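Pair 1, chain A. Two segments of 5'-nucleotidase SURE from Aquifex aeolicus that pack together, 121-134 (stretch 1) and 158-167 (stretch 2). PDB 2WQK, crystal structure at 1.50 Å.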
# COMPACT_ATOMS: atom_id res chain seq x y z
N PRO A 121 32.38 2.23 -2.33
CA PRO A 121 32.23 1.69 -3.68
C PRO A 121 31.07 0.69 -3.68
O PRO A 121 30.91 -0.11 -2.73
CB PRO A 121 33.57 1.03 -3.98
CG PRO A 121 34.51 1.63 -2.95
CD PRO A 121 33.73 2.00 -1.78
N SER A 122 30.27 0.71 -4.76
CA SER A 122 29.00 -0.01 -4.74
C SER A 122 28.60 -0.59 -6.09
O SER A 122 28.93 -0.01 -7.12
CB SER A 122 27.86 0.83 -4.16
OG SER A 122 28.17 1.42 -2.91
N ILE A 123 27.89 -1.71 -6.05
CA ILE A 123 27.48 -2.44 -7.25
C ILE A 123 26.10 -3.01 -7.03
O ILE A 123 25.80 -3.56 -5.97
CB ILE A 123 28.43 -3.66 -7.53
CG1 ILE A 123 29.89 -3.25 -7.51
CG2 ILE A 123 28.05 -4.30 -8.81
CD1 ILE A 123 30.87 -4.46 -7.62
N ALA A 124 25.26 -2.84 -8.06
CA ALA A 124 23.91 -3.46 -8.14
C ALA A 124 24.00 -4.65 -9.11
O ALA A 124 24.63 -4.50 -10.17
CB ALA A 124 22.86 -2.46 -8.68
N PHE A 125 23.34 -5.78 -8.77
CA PHE A 125 23.30 -6.94 -9.65
C PHE A 125 21.84 -7.32 -9.85
O PHE A 125 21.08 -7.47 -8.88
CB PHE A 125 23.96 -8.13 -8.93
CG PHE A 125 25.44 -7.95 -8.65
CD1 PHE A 125 26.38 -8.12 -9.66
CD2 PHE A 125 25.91 -7.69 -7.37
CE1 PHE A 125 27.74 -7.99 -9.41
CE2 PHE A 125 27.28 -7.57 -7.12
CZ PHE A 125 28.17 -7.72 -8.13
N SER A 126 21.47 -7.52 -11.12
CA SER A 126 20.11 -7.92 -11.51
C SER A 126 20.18 -9.04 -12.54
O SER A 126 21.07 -9.03 -13.38
CB SER A 126 19.37 -6.71 -12.10
OG SER A 126 19.31 -5.68 -11.14
N ALA A 127 19.23 -9.98 -12.44
CA ALA A 127 19.09 -11.11 -13.37
C ALA A 127 18.18 -10.75 -14.56
O ALA A 127 17.03 -10.37 -14.36
CB ALA A 127 18.49 -12.32 -12.62
N PHE A 128 18.70 -10.94 -15.77
CA PHE A 128 17.93 -10.74 -16.99
C PHE A 128 17.28 -12.06 -17.34
O PHE A 128 17.86 -12.91 -18.05
CB PHE A 128 18.80 -10.24 -18.13
CG PHE A 128 18.05 -10.07 -19.45
CD1 PHE A 128 17.13 -9.03 -19.60
CD2 PHE A 128 18.31 -10.90 -20.52
CE1 PHE A 128 16.47 -8.82 -20.76
CE2 PHE A 128 17.64 -10.69 -21.72
CZ PHE A 128 16.72 -9.65 -21.83
N GLY A 129 16.11 -12.24 -16.74
CA GLY A 129 15.27 -13.43 -16.91
C GLY A 129 13.95 -13.16 -16.24
O GLY A 129 13.80 -12.18 -15.47
N ARG A 130 12.98 -14.02 -16.52
CA ARG A 130 11.65 -13.91 -15.87
C ARG A 130 11.39 -15.16 -15.04
O ARG A 130 11.12 -15.07 -13.83
CB ARG A 130 10.54 -13.74 -16.91
CG ARG A 130 10.52 -12.37 -17.61
CD ARG A 130 10.00 -12.50 -19.04
NE ARG A 130 9.55 -11.22 -19.58
CZ ARG A 130 8.33 -10.70 -19.41
NH1 ARG A 130 7.40 -11.34 -18.71
NH2 ARG A 130 8.03 -9.53 -19.96
N GLU A 131 11.48 -16.32 -15.69
CA GLU A 131 11.15 -17.61 -15.09
C GLU A 131 12.40 -18.47 -14.95
O GLU A 131 13.32 -18.39 -15.77
CB GLU A 131 10.14 -18.38 -15.96
CG GLU A 131 8.71 -17.82 -16.00
CD GLU A 131 7.83 -18.54 -17.00
OE1 GLU A 131 7.99 -19.76 -17.17
OE2 GLU A 131 6.97 -17.87 -17.62
N ASN A 132 12.38 -19.31 -13.92
CA ASN A 132 13.42 -20.30 -13.68
C ASN A 132 14.79 -19.64 -13.75
O ASN A 132 15.67 -20.06 -14.51
CB ASN A 132 13.35 -21.45 -14.68
CG ASN A 132 11.95 -22.02 -14.82
OD1 ASN A 132 11.25 -22.23 -13.83
ND2 ASN A 132 11.53 -22.27 -16.07
N ILE A 133 14.95 -18.59 -12.96
CA ILE A 133 16.22 -17.91 -12.94
C ILE A 133 17.26 -18.72 -12.15
O ILE A 133 17.03 -19.08 -10.97
CB ILE A 133 16.07 -16.51 -12.33
CG1 ILE A 133 15.13 -15.66 -13.21
CG2 ILE A 133 17.46 -15.85 -12.22
CD1 ILE A 133 14.80 -14.29 -12.65
N MET A 134 18.40 -18.92 -12.78
CA MET A 134 19.50 -19.69 -12.18
C MET A 134 20.41 -18.80 -11.31
O MET A 134 21.54 -18.46 -11.69
CB MET A 134 20.32 -20.35 -13.29
CG MET A 134 19.50 -21.40 -14.08
SD MET A 134 20.43 -22.17 -15.43
CE MET A 134 20.28 -20.91 -16.69
N THR A 158 31.12 7.32 -9.45
CA THR A 158 30.51 6.24 -10.18
C THR A 158 30.06 5.12 -9.24
O THR A 158 30.68 4.87 -8.23
CB THR A 158 31.57 5.65 -11.19
OG1 THR A 158 32.08 6.71 -12.02
CG2 THR A 158 31.01 4.54 -12.07
N TYR A 159 29.02 4.44 -9.64
CA TYR A 159 28.69 3.11 -9.07
C TYR A 159 28.27 2.23 -10.23
O TYR A 159 27.94 2.75 -11.29
CB TYR A 159 27.67 3.18 -7.94
CG TYR A 159 26.32 3.77 -8.30
CD1 TYR A 159 25.20 2.96 -8.36
CD2 TYR A 159 26.13 5.15 -8.54
CE1 TYR A 159 23.96 3.44 -8.72
CE2 TYR A 159 24.88 5.64 -8.89
CZ TYR A 159 23.80 4.79 -8.97
OH TYR A 159 22.55 5.26 -9.31
N LEU A 160 28.35 0.91 -10.05
CA LEU A 160 28.13 0.00 -11.16
C LEU A 160 26.74 -0.63 -11.13
O LEU A 160 26.29 -1.09 -10.10
CB LEU A 160 29.19 -1.11 -11.18
CG LEU A 160 30.64 -0.63 -11.21
CD1 LEU A 160 31.58 -1.87 -11.20
CD2 LEU A 160 30.96 0.28 -12.38
N ASN A 161 26.16 -0.73 -12.32
CA ASN A 161 24.90 -1.39 -12.55
C ASN A 161 25.09 -2.61 -13.45
O ASN A 161 25.51 -2.46 -14.58
CB ASN A 161 23.84 -0.49 -13.18
CG ASN A 161 22.50 -1.14 -13.18
OD1 ASN A 161 22.08 -1.73 -12.16
ND2 ASN A 161 21.80 -1.10 -14.34
N VAL A 162 24.94 -3.80 -12.85
CA VAL A 162 25.29 -5.06 -13.55
C VAL A 162 24.04 -5.87 -13.81
O VAL A 162 23.24 -6.08 -12.88
CB VAL A 162 26.30 -5.88 -12.72
CG1 VAL A 162 26.69 -7.18 -13.46
CG2 VAL A 162 27.54 -5.04 -12.39
N ASN A 163 23.85 -6.31 -15.06
CA ASN A 163 22.76 -7.23 -15.40
C ASN A 163 23.39 -8.49 -15.99
O ASN A 163 24.30 -8.38 -16.83
CB ASN A 163 21.79 -6.61 -16.42
CG ASN A 163 20.84 -5.61 -15.76
OD1 ASN A 163 19.69 -5.95 -15.47
ND2 ASN A 163 21.35 -4.36 -15.53
N ILE A 164 22.88 -9.63 -15.56
CA ILE A 164 23.44 -10.93 -15.98
C ILE A 164 22.37 -11.75 -16.65
O ILE A 164 21.32 -11.97 -16.09
CB ILE A 164 23.99 -11.73 -14.78
CG1 ILE A 164 24.92 -10.89 -13.89
CG2 ILE A 164 24.67 -13.03 -15.25
CD1 ILE A 164 24.16 -10.17 -12.70
N PRO A 165 22.66 -12.24 -17.87
CA PRO A 165 21.72 -13.16 -18.53
C PRO A 165 21.44 -14.43 -17.74
O PRO A 165 22.30 -14.91 -17.02
CB PRO A 165 22.48 -13.57 -19.81
CG PRO A 165 23.54 -12.68 -20.02
CD PRO A 165 23.84 -11.98 -18.69
N ASN A 166 20.24 -14.98 -17.92
CA ASN A 166 19.86 -16.21 -17.27
C ASN A 166 20.42 -17.41 -18.01
O ASN A 166 19.68 -18.10 -18.73
CB ASN A 166 18.35 -16.32 -17.14
CG ASN A 166 17.92 -17.47 -16.28
OD1 ASN A 166 18.66 -17.89 -15.41
ND2 ASN A 166 16.71 -17.98 -16.51
N LEU A 167 21.72 -17.59 -17.87
CA LEU A 167 22.44 -18.68 -18.50
C LEU A 167 23.31 -19.39 -17.50
O LEU A 167 23.73 -18.83 -16.48
CB LEU A 167 23.35 -18.11 -19.59
CG LEU A 167 22.70 -17.48 -20.82
CD1 LEU A 167 23.73 -16.70 -21.64
CD2 LEU A 167 22.02 -18.54 -21.68
O HOH W 1 31.18 2.86 -6.47
O HOH W 2 21.56 -4.28 -11.47

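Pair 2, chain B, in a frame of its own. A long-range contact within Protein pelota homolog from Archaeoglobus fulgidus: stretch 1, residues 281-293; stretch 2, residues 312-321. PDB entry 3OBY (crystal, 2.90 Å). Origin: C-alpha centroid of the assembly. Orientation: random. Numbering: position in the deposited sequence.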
# COMPACT_ATOMS: atom_id res chain seq x y z
N ALA B 281 10.16 -11.31 21.97
CA ALA B 281 11.33 -10.63 21.44
C ALA B 281 11.11 -10.15 20.01
O ALA B 281 12.03 -9.67 19.37
CB ALA B 281 12.52 -11.55 21.48
N ILE B 282 9.88 -10.28 19.51
CA ILE B 282 9.61 -9.86 18.15
C ILE B 282 9.24 -8.40 17.99
O ILE B 282 8.20 -7.95 18.47
CB ILE B 282 8.52 -10.73 17.49
CG1 ILE B 282 9.06 -12.13 17.19
CG2 ILE B 282 8.08 -10.12 16.17
CD1 ILE B 282 9.51 -12.90 18.41
N GLU B 283 10.11 -7.68 17.30
CA GLU B 283 9.91 -6.27 17.02
C GLU B 283 9.14 -6.22 15.71
O GLU B 283 8.10 -5.57 15.61
CB GLU B 283 11.27 -5.59 16.83
CG GLU B 283 11.24 -4.09 16.61
CD GLU B 283 12.57 -3.57 16.07
OE1 GLU B 283 12.77 -3.57 14.83
OE2 GLU B 283 13.43 -3.17 16.89
N VAL B 284 9.64 -6.94 14.71
CA VAL B 284 9.01 -6.96 13.41
C VAL B 284 8.87 -8.38 12.91
O VAL B 284 9.88 -9.05 12.70
CB VAL B 284 9.83 -6.17 12.38
CG1 VAL B 284 9.06 -6.07 11.08
CG2 VAL B 284 10.16 -4.79 12.92
N LEU B 285 7.63 -8.82 12.73
CA LEU B 285 7.34 -10.17 12.23
C LEU B 285 7.14 -10.09 10.72
O LEU B 285 6.28 -9.34 10.26
CB LEU B 285 6.06 -10.72 12.87
CG LEU B 285 5.68 -12.14 12.43
CD1 LEU B 285 6.68 -13.14 12.99
CD2 LEU B 285 4.28 -12.48 12.91
N LEU B 286 7.93 -10.84 9.96
CA LEU B 286 7.81 -10.85 8.50
C LEU B 286 7.19 -12.18 8.06
O LEU B 286 7.67 -13.24 8.44
CB LEU B 286 9.19 -10.69 7.86
CG LEU B 286 10.07 -9.52 8.28
CD1 LEU B 286 11.36 -9.60 7.46
CD2 LEU B 286 9.37 -8.18 8.06
N VAL B 287 6.14 -12.14 7.25
CA VAL B 287 5.50 -13.38 6.82
C VAL B 287 5.05 -13.40 5.37
O VAL B 287 4.58 -12.39 4.85
CB VAL B 287 4.27 -13.71 7.74
CG1 VAL B 287 3.15 -12.71 7.50
CG2 VAL B 287 3.81 -15.13 7.50
N ALA B 288 5.21 -14.55 4.73
CA ALA B 288 4.81 -14.70 3.32
C ALA B 288 3.34 -15.11 3.26
O ALA B 288 2.88 -15.96 4.02
CB ALA B 288 5.67 -15.75 2.63
N ASP B 289 2.61 -14.50 2.34
CA ASP B 289 1.19 -14.79 2.21
C ASP B 289 0.91 -16.28 2.06
O ASP B 289 -0.03 -16.80 2.66
CB ASP B 289 0.58 -13.98 1.05
CG ASP B 289 1.17 -14.33 -0.30
OD1 ASP B 289 2.31 -14.84 -0.35
OD2 ASP B 289 0.49 -14.09 -1.32
N GLU B 290 1.74 -16.97 1.28
CA GLU B 290 1.55 -18.41 1.09
C GLU B 290 1.63 -19.14 2.42
O GLU B 290 0.90 -20.10 2.67
CB GLU B 290 2.61 -18.99 0.16
CG GLU B 290 2.33 -18.85 -1.32
CD GLU B 290 3.41 -19.48 -2.17
OE1 GLU B 290 3.87 -20.59 -1.80
OE2 GLU B 290 3.80 -18.87 -3.19
N PHE B 291 2.53 -18.68 3.28
CA PHE B 291 2.72 -19.30 4.58
C PHE B 291 1.44 -19.24 5.38
O PHE B 291 1.01 -20.23 5.96
CB PHE B 291 3.84 -18.60 5.35
CG PHE B 291 4.15 -19.22 6.68
CD1 PHE B 291 4.96 -20.35 6.75
CD2 PHE B 291 3.66 -18.67 7.87
CE1 PHE B 291 5.28 -20.91 7.98
CE2 PHE B 291 3.97 -19.23 9.10
CZ PHE B 291 4.78 -20.35 9.16
N LEU B 292 0.83 -18.06 5.43
CA LEU B 292 -0.41 -17.92 6.19
C LEU B 292 -1.47 -18.89 5.69
O LEU B 292 -2.11 -19.58 6.48
CB LEU B 292 -0.94 -16.49 6.11
CG LEU B 292 -0.11 -15.44 6.85
CD1 LEU B 292 -0.73 -14.08 6.63
CD2 LEU B 292 -0.07 -15.77 8.34
N LEU B 293 -1.64 -18.94 4.38
CA LEU B 293 -2.63 -19.82 3.77
C LEU B 293 -2.44 -21.29 4.14
O LEU B 293 -3.40 -21.97 4.49
CB LEU B 293 -2.59 -19.65 2.25
CG LEU B 293 -3.08 -18.30 1.74
CD1 LEU B 293 -3.10 -18.31 0.23
CD2 LEU B 293 -4.48 -18.03 2.30
N GLY B 312 3.29 -4.81 20.97
CA GLY B 312 3.99 -3.70 20.34
C GLY B 312 4.76 -4.05 19.08
O GLY B 312 5.46 -3.20 18.52
N GLY B 313 4.63 -5.28 18.61
CA GLY B 313 5.34 -5.69 17.41
C GLY B 313 4.61 -5.31 16.14
O GLY B 313 3.41 -5.08 16.16
N LYS B 314 5.33 -5.24 15.03
CA LYS B 314 4.72 -4.90 13.75
C LYS B 314 4.68 -6.14 12.86
O LYS B 314 5.63 -6.93 12.83
CB LYS B 314 5.53 -3.80 13.05
CG LYS B 314 4.92 -3.31 11.75
CD LYS B 314 5.89 -2.43 10.97
CE LYS B 314 5.19 -1.62 9.87
NZ LYS B 314 4.35 -2.46 8.98
N VAL B 315 3.57 -6.32 12.15
CA VAL B 315 3.44 -7.45 11.25
C VAL B 315 3.60 -6.94 9.82
O VAL B 315 3.09 -5.88 9.47
CB VAL B 315 2.05 -8.13 11.37
CG1 VAL B 315 1.98 -9.34 10.44
CG2 VAL B 315 1.79 -8.54 12.82
N VAL B 316 4.31 -7.70 9.00
CA VAL B 316 4.51 -7.34 7.60
C VAL B 316 4.22 -8.57 6.74
O VAL B 316 4.99 -9.54 6.73
CB VAL B 316 5.97 -6.87 7.35
CG1 VAL B 316 6.21 -6.71 5.86
CG2 VAL B 316 6.22 -5.54 8.07
N ILE B 317 3.10 -8.54 6.03
CA ILE B 317 2.72 -9.66 5.17
C ILE B 317 3.12 -9.36 3.74
O ILE B 317 2.57 -8.45 3.11
CB ILE B 317 1.20 -9.94 5.21
CG1 ILE B 317 0.73 -10.10 6.66
CG2 ILE B 317 0.89 -11.21 4.43
CD1 ILE B 317 -0.76 -10.24 6.80
N MET B 318 4.06 -10.14 3.22
CA MET B 318 4.54 -9.97 1.85
C MET B 318 3.92 -11.00 0.93
O MET B 318 3.74 -12.16 1.30
CB MET B 318 6.07 -10.10 1.81
CG MET B 318 6.81 -9.36 2.92
SD MET B 318 8.59 -9.56 2.73
CE MET B 318 9.20 -8.50 4.00
N SER B 319 3.57 -10.56 -0.27
CA SER B 319 2.97 -11.44 -1.26
C SER B 319 4.02 -12.15 -2.08
O SER B 319 4.87 -11.51 -2.70
CB SER B 319 2.08 -10.64 -2.19
OG SER B 319 1.75 -11.40 -3.34
N THR B 320 3.95 -13.47 -2.12
CA THR B 320 4.90 -14.25 -2.91
C THR B 320 4.79 -13.94 -4.41
O THR B 320 5.50 -14.53 -5.22
CB THR B 320 4.71 -15.74 -2.69
OG1 THR B 320 3.34 -16.09 -2.95
CG2 THR B 320 5.05 -16.11 -1.25
N GLU B 321 3.90 -13.01 -4.77
CA GLU B 321 3.73 -12.62 -6.16
C GLU B 321 4.93 -11.78 -6.58
O GLU B 321 5.26 -11.70 -7.76
CB GLU B 321 2.47 -11.77 -6.36
CG GLU B 321 2.17 -11.42 -7.83
CD GLU B 321 1.01 -10.44 -8.00
OE1 GLU B 321 -0.04 -10.61 -7.33
OE2 GLU B 321 1.14 -9.50 -8.82

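Both pairs are two neighbouring parallel strands, and fourteen central residues superpose with a backbone RMSD of 0.6 Å. The strand axes approach to 4.5 Å in pair 1 and 4.7 Å in pair 2, with signed crossing angles of -29° and -17°. The hydrogen-bond ladder is the same in both: alternate residues of the first strand use both their N and O atoms, and the second strand answers in kind. In pair 1, Ala A124 N donates to Leu A160 O (2.9 Å) and Ala A124 O accepts from Val A162 N (2.8 Å). In pair 2 the matching Leu B285 gives its N to Lys B314 O (2.8 Å) and takes Val B316 N on its O (2.9 Å). Ser A126 and Val B287 repeat the pattern two residues on, and the ladder reaches Phe A128 N to Ile A164 O (2.8 Å) and Asp B289 N to Met B318 O (2.8 Å). These bonds use backbone atoms alone, and the side chains at most matched positions differ.

One face is apolar in pair 1 and largely so in pair 2, where Lys B314, matching Leu A160, is the exception; the end of its side chain leads away from the other stretch. Ile A123, Phe A125 and Ala A127 match Val B284, Leu B286 and Ala B288, facing Leu A160, Val A162 and Ile A164 in pair 1 and Lys B314, Val B316 and Met B318 in pair 2. The valine that both pairs have at this position, Val A162 and Val B316, is the hub. Val A162 CG2 meets Ile A123 CG2 at 3.7 Å, while its CB lies 3.8 Å from Phe A125 CD1; Val B316 CB lies 3.7 Å from Leu B286 CD2, and its CG2 is 4.2 Å from Val B284 CG1. The next residue on this face is reached by different means: Ile A164 CD1 sits at the edge of the Phe A125 ring, 4.3 Å from CD1, whereas Met B318 CE comes within 4.1 Å of Leu B286 CD2.

The other face shows the larger change of chemistry. Pair 1 places Ala A124 and Ser A126 beside Asn A161 and Asn A163, and water 2 accepts from Ser A126 OG (2.7 Å) and donates to Asn A161 OD1 (2.7 Å) and Val A162 O (2.8 Å). Pair 2 fills the same positions with Leu B285, Val B287, Val B315 and Ile B317; Val B287 CG1 packs on Ile B317 CG1 at 3.7 Å, and Leu B292 CD1 from the following helix adds a contact to Ile B317 CD1 at 3.8 Å.

Past the strands, each pair uses polar side chains to tie down the chain exit. In pair 1, Asn A166 of stretch 2 reaches across: its ND2 donates to Asn A132 O (3.1 Å) and its OD1 accepts from Met A134 N (2.8 Å), holding the loop just before a helix. In pair 2, where the helix follows the strand at once, Asp B289, at the position of Phe A128, accepts from Thr B320 N on its OD1 at 2.8 Å; Thr B320, at the position of Asn A166, also turns its side chain toward stretch 1, with OG1 2.8 Å from Glu B290 OE2 and 3.1 Å from Asp B289 OD1. The rule is a fixed backbone ladder with a polar clasp at its end.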